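Local coordinates for protein 4-hydroxy-tetrahydrodipicolinate synthase (Aquifex aeolicus, PDB 2EHH) that probably catalyses the condensation of pyruvate with aspartate semialdehyde to 4-hydroxy-tetrahydrodipicolinate, a step of lysine biosynthesis, as a homotetramer, at residues V18-G24 with K57-F61; A80-V85 with H117-V121. All blocks are in the same frame, centred on the assembly; numbering follows the deposited sequence.

Interaction 1 of 2, residues V18-G24 with K57-F61; sequences VDYEALG and KVIEF
Tyr20 reaches across to Phe61, Lys57 and Val58 from the first turn of its helix, just behind the N-cap Asp19. CB starts it toward the other helix with CG anti to the carbonyl carbon (chi1 -71°). Farther out, Tyr20 CD1 stands over the centre of the Phe61 ring, 3.7 Å from Phe61 CG. This makes an edge-to-face pair of Tyr20 and Phe61, with ring centroids 5.1 Å apart and planes at 66°. Tyr20 CE1 comes next, 4.1 Å from Phe61 CB. At the tip, Tyr20 OH lies tightly against the alkyl chain of Lys57, 3.0 Å from Lys57 CG, and 3.9 Å from Val58 CG2. Lys57 bends at chi2 and chi4, which curls Lys57 NZ back over one face of the Tyr20 ring in a cation-pi contact, 17° off the ring normal. A long, flexible lysine suits that exposed margin. Val18 CG1 backs the opposite face, while Leu23 CD1 packs 3.7 Å from Phe61 CD2. The contact joins helices 20-31 and 52-66, neighbours on the outside of the TIM barrel; Val58 also touches Cys41, just beyond strand 37-40, on the inner side of its helix.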
loop_
_atom_site.group_PDB
_atom_site.type_symbol
_atom_site.label_atom_id
_atom_site.label_comp_id
_atom_site.label_asym_id
_atom_site.label_seq_id
_atom_site.Cartn_x
_atom_site.Cartn_y
_atom_site.Cartn_z
ATOM N N VAL A 18 30.920 16.182 -15.515
ATOM C CA VAL A 18 30.034 17.257 -15.093
ATOM C C VAL A 18 30.291 18.453 -16.009
ATOM O O VAL A 18 31.438 18.865 -16.187
ATOM C CB VAL A 18 30.304 17.679 -13.633
ATOM C CG1 VAL A 18 29.527 18.947 -13.307
ATOM C CG2 VAL A 18 29.907 16.558 -12.686
ATOM N N ASP A 19 29.220 18.994 -16.587
ATOM C CA ASP A 19 29.294 20.139 -17.500
ATOM C C ASP A 19 29.239 21.444 -16.697
ATOM O O ASP A 19 28.169 22.027 -16.511
ATOM C CB ASP A 19 28.119 20.080 -18.482
ATOM C CG ASP A 19 28.215 21.119 -19.585
ATOM O OD1 ASP A 19 29.007 22.075 -19.456
ATOM O OD2 ASP A 19 27.476 20.980 -20.583
ATOM N N TYR A 20 30.398 21.903 -16.236
ATOM C CA TYR A 20 30.473 23.113 -15.430
ATOM C C TYR A 20 30.028 24.414 -16.088
ATOM O O TYR A 20 29.494 25.290 -15.411
ATOM C CB TYR A 20 31.882 23.251 -14.856
ATOM C CG TYR A 20 32.138 22.225 -13.781
ATOM C CD1 TYR A 20 31.572 22.364 -12.515
ATOM C CD2 TYR A 20 32.868 21.069 -14.054
ATOM C CE1 TYR A 20 31.722 21.375 -11.547
ATOM C CE2 TYR A 20 33.021 20.074 -13.096
ATOM C CZ TYR A 20 32.443 20.232 -11.845
ATOM O OH TYR A 20 32.577 19.244 -10.901
ATOM N N GLU A 21 30.229 24.559 -17.392
ATOM C CA GLU A 21 29.794 25.790 -18.037
ATOM C C GLU A 21 28.267 25.840 -18.053
ATOM O O GLU A 21 27.670 26.901 -17.878
ATOM C CB GLU A 21 30.369 25.896 -19.454
ATOM C CG GLU A 21 30.056 24.739 -20.370
ATOM C CD GLU A 21 30.982 24.704 -21.578
ATOM O OE1 GLU A 21 32.199 24.470 -21.385
ATOM O OE2 GLU A 21 30.498 24.916 -22.713
ATOM N N ALA A 22 27.634 24.688 -18.239
ATOM C CA ALA A 22 26.174 24.632 -18.243
ATOM C C ALA A 22 25.654 24.859 -16.822
ATOM O O ALA A 22 24.641 25.529 -16.622
ATOM C CB ALA A 22 25.697 23.283 -18.769
ATOM N N LEU A 23 26.352 24.296 -15.840
ATOM C CA LEU A 23 25.955 24.446 -14.441
ATOM C C LEU A 23 26.053 25.925 -14.088
ATOM O O LEU A 23 25.171 26.480 -13.438
ATOM C CB LEU A 23 26.881 23.629 -13.532
ATOM C CG LEU A 23 26.412 23.282 -12.111
ATOM C CD1 LEU A 23 27.541 22.582 -11.371
ATOM C CD2 LEU A 23 25.998 24.523 -11.358
ATOM N N GLY A 24 27.136 26.556 -14.527
ATOM C CA GLY A 24 27.322 27.969 -14.256
ATOM C C GLY A 24 26.192 28.803 -14.824
ATOM O O GLY A 24 25.688 29.706 -14.159
ATOM N N LYS A 57 33.108 18.842 -5.641
ATOM C CA LYS A 57 33.492 19.811 -6.666
ATOM C C LYS A 57 32.289 20.663 -7.091
ATOM O O LYS A 57 32.408 21.877 -7.283
ATOM C CB LYS A 57 34.070 19.088 -7.883
ATOM C CG LYS A 57 34.678 20.002 -8.944
ATOM C CD LYS A 57 35.915 20.734 -8.429
ATOM C CE LYS A 57 36.646 21.464 -9.554
ATOM N NZ LYS A 57 35.755 22.370 -10.338
ATOM N N VAL A 58 31.132 20.027 -7.243
ATOM C CA VAL A 58 29.927 20.747 -7.641
ATOM C C VAL A 58 29.485 21.716 -6.550
ATOM O O VAL A 58 29.100 22.850 -6.837
ATOM C CB VAL A 58 28.772 19.770 -7.964
ATOM C CG1 VAL A 58 27.442 20.513 -8.011
ATOM C CG2 VAL A 58 29.037 19.099 -9.307
ATOM N N ILE A 59 29.539 21.269 -5.299
ATOM C CA ILE A 59 29.148 22.116 -4.184
ATOM C C ILE A 59 30.087 23.322 -4.109
ATOM O O ILE A 59 29.648 24.470 -4.050
ATOM C CB ILE A 59 29.201 21.337 -2.852
ATOM C CG1 ILE A 59 28.164 20.206 -2.872
ATOM C CG2 ILE A 59 28.926 22.276 -1.679
ATOM C CD1 ILE A 59 28.293 19.224 -1.708
ATOM N N GLU A 60 31.385 23.051 -4.124
ATOM C CA GLU A 60 32.383 24.109 -4.060
ATOM C C GLU A 60 32.199 25.087 -5.223
ATOM O O GLU A 60 32.275 26.306 -5.047
ATOM C CB GLU A 60 33.776 23.483 -4.083
ATOM C CG GLU A 60 34.920 24.464 -4.038
ATOM C CD GLU A 60 36.252 23.768 -3.839
ATOM O OE1 GLU A 60 36.541 22.813 -4.594
ATOM O OE2 GLU A 60 37.006 24.179 -2.933
ATOM N N PHE A 61 31.933 24.546 -6.407
ATOM C CA PHE A 61 31.724 25.358 -7.606
ATOM C C PHE A 61 30.475 26.241 -7.500
ATOM O O PHE A 61 30.503 27.423 -7.844
ATOM C CB PHE A 61 31.586 24.450 -8.832
ATOM C CG PHE A 61 31.266 25.186 -10.102
ATOM C CD1 PHE A 61 32.264 25.843 -10.812
ATOM C CD2 PHE A 61 29.962 25.239 -10.581
ATOM C CE1 PHE A 61 31.968 26.538 -11.984
ATOM C CE2 PHE A 61 29.656 25.932 -11.751
ATOM C CZ PHE A 61 30.660 26.581 -12.453
#

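Interaction 2 of 2, residues A80-V85 with H117-V121; sequences ATHEAV and HFKTV
With chi1 at 177°, His117 extends its ring away from its own backbone nitrogen and across to Thr81, whose own torsion (chi1 -52°) sets OG1 beside the backbone N and sends CG2 the other way, to Thr120. The two branches of the threonine thus do different work. Thr81 OG1 meets His117 ND1 in a hydrogen bond of 2.9 Å, at the edge of the imidazole and near its plane, while Thr81 CG2 lies 3.8 Å from Thr120 CG2. Thr120 turns its polar branch back to Glu116 O of its own helix, so its methyl is what it offers across the contact.

One turn on, Ala84 CB touches both His117 CE1 and Val121 CG2, 4.0 Å from each; its small methyl, pointing toward the other helix, suits a place where it meets both partners. Val85 CG2 then closes the row, 3.8 Å from Val121 CG2 and 3.9 Å from Thr120 CG2; the short, branched valines bring methyl groups together without polar atoms to satisfy. The axes of segments 81-85 and 117-121 come within 9.4 Å, their directions 34° apart. Leu268 and Pro269 of the second subunit pack on Thr81, Thr120 and His117, placing the seam beside the subunit interface.

The imidazole also rests on its neighbour, with His117 CD2 over the centre of the Phe118 ring. A leucine in place of His117 would probably leave the Thr81 hydroxyl without its buried mate and free to turn. His117 ND1 and Thr81 OG1 give each other a polar partner beside the apolar contacts of Ala84, Val85 and Val121, and this bond, together with the packing on Phe118, probably limits the ring's rotation.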
loop_
_atom_site.group_PDB
_atom_site.type_symbol
_atom_site.label_atom_id
_atom_site.label_comp_id
_atom_site.label_asym_id
_atom_site.label_seq_id
_atom_site.Cartn_x
_atom_site.Cartn_y
_atom_site.Cartn_z
ATOM N N ALA A 80 24.894 6.094 4.831
ATOM C CA ALA A 80 26.050 5.774 5.674
ATOM C C ALA A 80 26.385 7.035 6.473
ATOM O O ALA A 80 26.765 8.054 5.902
ATOM C CB ALA A 80 27.241 5.364 4.810
ATOM N N THR A 81 26.241 6.960 7.791
ATOM C CA THR A 81 26.492 8.104 8.663
ATOM C C THR A 81 27.890 8.725 8.540
ATOM O O THR A 81 28.018 9.929 8.336
ATOM C CB THR A 81 26.225 7.722 10.133
ATOM O OG1 THR A 81 24.915 7.147 10.233
ATOM C CG2 THR A 81 26.294 8.955 11.041
ATOM N N HIS A 82 28.934 7.909 8.657
ATOM C CA HIS A 82 30.308 8.418 8.562
ATOM C C HIS A 82 30.489 9.259 7.304
ATOM O O HIS A 82 31.019 10.369 7.346
ATOM C CB HIS A 82 31.307 7.259 8.537
ATOM C CG HIS A 82 32.736 7.688 8.695
ATOM N ND1 HIS A 82 33.262 8.087 9.905
ATOM C CD2 HIS A 82 33.742 7.789 7.794
ATOM C CE1 HIS A 82 34.534 8.415 9.743
ATOM N NE2 HIS A 82 34.849 8.242 8.471
ATOM N N GLU A 83 30.045 8.709 6.183
ATOM C CA GLU A 83 30.139 9.380 4.896
ATOM C C GLU A 83 29.347 10.691 4.875
ATOM O O GLU A 83 29.829 11.710 4.375
ATOM C CB GLU A 83 29.634 8.430 3.808
ATOM C CG GLU A 83 29.314 9.076 2.474
ATOM C CD GLU A 83 28.814 8.064 1.455
ATOM O OE1 GLU A 83 29.649 7.393 0.808
ATOM O OE2 GLU A 83 27.579 7.928 1.314
ATOM N N ALA A 84 28.133 10.665 5.418
ATOM C CA ALA A 84 27.302 11.864 5.451
ATOM C C ALA A 84 27.969 12.956 6.292
ATOM O O ALA A 84 27.847 14.143 5.985
ATOM C CB ALA A 84 25.914 11.535 6.017
ATOM N N VAL A 85 28.657 12.561 7.360
ATOM C CA VAL A 85 29.334 13.538 8.203
ATOM C C VAL A 85 30.438 14.226 7.402
ATOM O O VAL A 85 30.529 15.455 7.381
ATOM C CB VAL A 85 29.968 12.884 9.450
ATOM C CG1 VAL A 85 30.860 13.889 10.171
ATOM C CG2 VAL A 85 28.877 12.400 10.394
ATOM N N HIS A 117 21.673 9.008 13.428
ATOM C CA HIS A 117 22.225 9.433 12.142
ATOM C C HIS A 117 22.252 10.959 12.049
ATOM O O HIS A 117 23.311 11.575 11.901
ATOM C CB HIS A 117 21.373 8.866 10.999
ATOM C CG HIS A 117 21.809 9.303 9.634
ATOM N ND1 HIS A 117 22.941 8.812 9.016
ATOM C CD2 HIS A 117 21.250 10.170 8.756
ATOM C CE1 HIS A 117 23.056 9.354 7.816
ATOM N NE2 HIS A 117 22.041 10.184 7.634
ATOM N N PHE A 118 21.076 11.564 12.144
ATOM C CA PHE A 118 20.956 13.009 12.048
ATOM C C PHE A 118 21.628 13.734 13.204
ATOM O O PHE A 118 22.204 14.805 13.017
ATOM C CB PHE A 118 19.482 13.400 11.952
ATOM C CG PHE A 118 18.870 13.099 10.610
ATOM C CD1 PHE A 118 19.103 13.935 9.522
ATOM C CD2 PHE A 118 18.093 11.961 10.425
ATOM C CE1 PHE A 118 18.575 13.641 8.261
ATOM C CE2 PHE A 118 17.557 11.656 9.171
ATOM C CZ PHE A 118 17.800 12.499 8.087
ATOM N N LYS A 119 21.559 13.148 14.392
ATOM C CA LYS A 119 22.178 13.753 15.565
ATOM C C LYS A 119 23.692 13.805 15.354
ATOM O O LYS A 119 24.328 14.839 15.568
ATOM C CB LYS A 119 21.854 12.932 16.812
ATOM C CG LYS A 119 22.287 13.571 18.122
ATOM C CD LYS A 119 22.078 12.608 19.283
ATOM C CE LYS A 119 22.161 13.314 20.631
ATOM N NZ LYS A 119 23.463 14.006 20.838
ATOM N N THR A 120 24.260 12.685 14.921
ATOM C CA THR A 120 25.699 12.601 14.681
ATOM C C THR A 120 26.171 13.659 13.692
ATOM O O THR A 120 27.138 14.378 13.953
ATOM C CB THR A 120 26.087 11.193 14.177
ATOM O OG1 THR A 120 25.782 10.235 15.197
ATOM C CG2 THR A 120 27.584 11.119 13.853
ATOM N N VAL A 121 25.485 13.761 12.560
ATOM C CA VAL A 121 25.843 14.748 11.548
ATOM C C VAL A 121 25.690 16.178 12.076
ATOM O O VAL A 121 26.597 16.996 11.934
ATOM C CB VAL A 121 24.970 14.592 10.280
ATOM C CG1 VAL A 121 25.256 15.727 9.303
ATOM C CG2 VAL A 121 25.251 13.251 9.617
#

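From the N terminus, the chain leaves strand 4-8, runs through helix 20-31, strand 37-40 and helix 52-66, and there interaction 1 closes the first loop, of 32 intervening residues. Strand 71-75 and helix 81-93 follow; strand 98-102 then leads to helix 111-124, where interaction 2 closes a loop of 31. The contacts come in series, neither nested nor crossed. Each ties together successive outer helices of the (beta/alpha)8 barrel, with one beta strand inserted between them. The centres of interactions 1 and 2 lie about 25 Å apart, and the two do not touch. Interaction 1 meets no other chain of the tetramer, whereas interaction 2 also borders a second subunit.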